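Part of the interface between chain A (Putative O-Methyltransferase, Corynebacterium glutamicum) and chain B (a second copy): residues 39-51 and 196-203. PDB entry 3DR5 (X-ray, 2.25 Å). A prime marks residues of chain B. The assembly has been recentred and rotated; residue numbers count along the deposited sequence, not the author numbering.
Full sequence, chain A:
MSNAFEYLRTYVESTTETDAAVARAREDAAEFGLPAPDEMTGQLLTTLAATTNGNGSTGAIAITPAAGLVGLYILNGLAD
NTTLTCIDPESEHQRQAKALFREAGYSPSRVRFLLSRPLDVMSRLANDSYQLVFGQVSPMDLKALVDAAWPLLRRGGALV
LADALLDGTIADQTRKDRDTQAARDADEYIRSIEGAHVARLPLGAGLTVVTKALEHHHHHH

Chain A (39-51) EMTGQLLTTLAAT
Chain B 196-203: AHVARLPL

Residues 39-51 of chain A form a regular α-helix, phi/psi near -65/-40, packed across strand 196-201 of chain B, whose phi/psi values lie near -115/130. The axes approach to 7.3 Å, and the N-to-C directions diverge by 135°, so helix and strand cross obliquely, in a broadly antiparallel sense: CA of Thr47 lies 6.8 Å from CA of His197′, CA of Gln43 4.8 Å from CA of Ala199′, and CA of Met40 6.1 Å from CA of Leu201′. Together the stretches bury 491 Å².

His197′ (chi1 m, chi2 -60°) points its CA-to-CB bond toward the helix. Its flat ring receives a CH-pi contact from Thr46 (m), whose CG2 sits over one face, 3.9 Å from the ring centroid, while CB of Ala50 packs 3.5 Å from CD2 of His197′.

The CA-to-CB bond of Val198′ (t) points away from the helix. Ala199′ lies at the closest of the three CA register pairs, where its small CB fits 3.7 Å from CB of Gln43 and 3.4 Å from OG1 of Thr47; that hydroxyl donates to O of Gln43, 3.1 Å away.

At Arg200′ comes the polar link. The CA-to-CB bond of Gln43 (m, t, chi3 15°) points toward the strand, and its OE1 accepts a hydrogen bond from N of Arg200′ at 3.0 Å. An amide suits this place because its other end can donate: NE2 of Gln43 bonds OE2 of Glu39 (t, p) at 2.9 Å. Arg200′ (m, t, m, chi4 156°) adds a bridge through water 1, which donates to OE1 of Gln43 and accepts from NE of Arg200′, both at 2.7 Å.

The CA-to-CB bond of Leu201′ (m, t) is sideways, but its branched apolar end comes nearer, so CD2 packs 3.5 Å from O of Met40 and 4.3 Å from CB of Leu44 (t, p). CD of Pro202′ (phi/psi -77/52, C-gamma endo) meets SE of selenomethionine Met40 (m, t, t) at 3.6 Å, an apolar contact suited to a long, flexible side chain.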

# COMPACT_ATOMS: atom_id res chain seq x y z
N GLU A 39 8.22 -7.46 8.64
CA GLU A 39 8.12 -8.05 7.31
C GLU A 39 6.95 -7.55 6.48
O GLU A 39 7.09 -7.37 5.27
CB GLU A 39 8.06 -9.57 7.42
CG GLU A 39 7.82 -10.30 6.10
CD GLU A 39 8.92 -10.07 5.07
OE1 GLU A 39 10.10 -10.01 5.47
OE2 GLU A 39 8.60 -9.97 3.87
N MSE A 40 5.82 -7.32 7.12
CA MSE A 40 4.62 -6.86 6.43
C MSE A 40 4.78 -5.43 5.92
O MSE A 40 4.32 -5.10 4.82
CB MSE A 40 3.39 -6.99 7.35
CG MSE A 40 2.82 -8.42 7.46
SE MSE A 40 1.15 -8.49 8.49
CE MSE A 40 1.06 -10.36 8.86
N THR A 41 5.42 -4.58 6.72
CA THR A 41 5.65 -3.20 6.33
C THR A 41 6.64 -3.20 5.15
O THR A 41 6.49 -2.41 4.22
CB THR A 41 6.23 -2.39 7.51
OG1 THR A 41 5.28 -2.40 8.58
CG2 THR A 41 6.51 -0.94 7.09
N GLY A 42 7.64 -4.08 5.19
CA GLY A 42 8.61 -4.17 4.11
C GLY A 42 7.95 -4.59 2.79
O GLY A 42 8.27 -4.04 1.74
N GLN A 43 7.03 -5.56 2.85
CA GLN A 43 6.31 -6.03 1.66
C GLN A 43 5.54 -4.85 1.03
O GLN A 43 5.54 -4.67 -0.19
CB GLN A 43 5.37 -7.19 2.03
CG GLN A 43 6.12 -8.48 2.35
CD GLN A 43 5.21 -9.60 2.86
OE1 GLN A 43 3.99 -9.53 2.73
NE2 GLN A 43 5.81 -10.63 3.44
N LEU A 44 4.90 -4.04 1.88
CA LEU A 44 4.19 -2.86 1.38
C LEU A 44 5.20 -1.89 0.73
O LEU A 44 4.87 -1.20 -0.24
CB LEU A 44 3.44 -2.13 2.51
CG LEU A 44 2.85 -0.78 2.09
CD1 LEU A 44 1.90 -0.98 0.91
CD2 LEU A 44 2.11 -0.14 3.26
N LEU A 45 6.43 -1.82 1.26
CA LEU A 45 7.44 -0.93 0.67
C LEU A 45 7.79 -1.44 -0.74
O LEU A 45 7.95 -0.66 -1.67
CB LEU A 45 8.71 -0.86 1.56
CG LEU A 45 8.51 -0.13 2.90
CD1 LEU A 45 9.84 -0.07 3.66
CD2 LEU A 45 7.98 1.29 2.65
N THR A 46 7.89 -2.75 -0.90
CA THR A 46 8.17 -3.35 -2.20
C THR A 46 7.03 -3.03 -3.17
O THR A 46 7.26 -2.74 -4.34
CB THR A 46 8.31 -4.88 -2.08
OG1 THR A 46 9.31 -5.18 -1.11
CG2 THR A 46 8.69 -5.50 -3.41
N THR A 47 5.79 -3.09 -2.68
CA THR A 47 4.61 -2.81 -3.49
C THR A 47 4.61 -1.38 -4.02
O THR A 47 4.35 -1.15 -5.20
CB THR A 47 3.31 -3.02 -2.69
OG1 THR A 47 3.24 -4.39 -2.25
CG2 THR A 47 2.09 -2.69 -3.54
N LEU A 48 4.91 -0.42 -3.14
CA LEU A 48 4.94 0.98 -3.55
C LEU A 48 6.12 1.26 -4.48
O LEU A 48 6.00 2.06 -5.41
CB LEU A 48 4.99 1.90 -2.33
CG LEU A 48 3.75 1.83 -1.43
CD1 LEU A 48 3.93 2.74 -0.21
CD2 LEU A 48 2.50 2.24 -2.23
N ALA A 49 7.25 0.61 -4.22
CA ALA A 49 8.42 0.81 -5.06
C ALA A 49 8.12 0.24 -6.44
O ALA A 49 8.60 0.76 -7.45
CB ALA A 49 9.65 0.11 -4.45
N ALA A 50 7.32 -0.83 -6.48
CA ALA A 50 6.95 -1.48 -7.73
C ALA A 50 5.83 -0.75 -8.47
O ALA A 50 5.82 -0.70 -9.69
CB ALA A 50 6.53 -2.92 -7.46
N THR A 51 4.88 -0.18 -7.73
CA THR A 51 3.77 0.51 -8.36
C THR A 51 4.10 1.96 -8.76
O THR A 51 3.63 2.41 -9.81
CB THR A 51 2.50 0.48 -7.45
OG1 THR A 51 2.72 1.23 -6.24
CG2 THR A 51 2.17 -0.97 -7.08
N ALA B 196 6.03 -11.98 -9.37
CA ALA B 196 4.96 -11.34 -8.59
C ALA B 196 5.50 -10.86 -7.27
O ALA B 196 6.34 -11.53 -6.65
CB ALA B 196 3.83 -12.31 -8.31
N HIS B 197 5.04 -9.70 -6.82
CA HIS B 197 5.41 -9.22 -5.49
C HIS B 197 4.15 -9.50 -4.66
O HIS B 197 3.03 -9.12 -5.03
CB HIS B 197 5.68 -7.72 -5.45
CG HIS B 197 6.80 -7.29 -6.32
ND1 HIS B 197 8.09 -7.75 -6.18
CD2 HIS B 197 6.83 -6.39 -7.33
CE1 HIS B 197 8.87 -7.16 -7.06
NE2 HIS B 197 8.13 -6.33 -7.77
N VAL B 198 4.33 -10.19 -3.54
CA VAL B 198 3.21 -10.52 -2.66
C VAL B 198 3.34 -9.77 -1.35
O VAL B 198 4.36 -9.86 -0.67
CB VAL B 198 3.15 -12.04 -2.38
CG1 VAL B 198 2.00 -12.35 -1.43
CG2 VAL B 198 2.99 -12.81 -3.70
N ALA B 199 2.31 -9.00 -1.00
CA ALA B 199 2.29 -8.28 0.26
C ALA B 199 0.99 -8.71 0.95
O ALA B 199 -0.08 -8.67 0.34
CB ALA B 199 2.29 -6.76 0.03
N ARG B 200 1.09 -9.16 2.19
CA ARG B 200 -0.08 -9.59 2.94
C ARG B 200 -0.12 -8.70 4.18
O ARG B 200 0.77 -8.72 5.03
CB ARG B 200 0.04 -11.10 3.24
CG ARG B 200 -0.21 -11.92 1.96
CD ARG B 200 0.07 -13.40 2.18
NE ARG B 200 1.47 -13.63 2.50
CZ ARG B 200 1.91 -14.69 3.17
NH1 ARG B 200 1.05 -15.61 3.58
NH2 ARG B 200 3.20 -14.79 3.46
N LEU B 201 -1.19 -7.93 4.27
CA LEU B 201 -1.34 -6.92 5.30
C LEU B 201 -2.47 -7.08 6.31
O LEU B 201 -3.47 -7.71 6.02
CB LEU B 201 -1.45 -5.57 4.57
CG LEU B 201 -0.45 -5.42 3.39
CD1 LEU B 201 -0.81 -4.19 2.53
CD2 LEU B 201 0.98 -5.31 3.92
N PRO B 202 -2.32 -6.48 7.50
CA PRO B 202 -3.31 -6.55 8.58
C PRO B 202 -4.53 -5.63 8.40
O PRO B 202 -4.86 -4.86 9.30
CB PRO B 202 -2.49 -6.17 9.81
CG PRO B 202 -1.56 -5.13 9.28
CD PRO B 202 -1.12 -5.73 7.93
N LEU B 203 -5.18 -5.71 7.25
CA LEU B 203 -6.36 -4.90 6.98
C LEU B 203 -7.56 -5.82 6.74
O LEU B 203 -7.43 -6.85 6.09
CB LEU B 203 -6.12 -4.01 5.75
CG LEU B 203 -5.18 -2.82 5.94
CD1 LEU B 203 -4.65 -2.38 4.57
CD2 LEU B 203 -5.92 -1.68 6.65
O HOH W 1 3.59 -12.05 1.91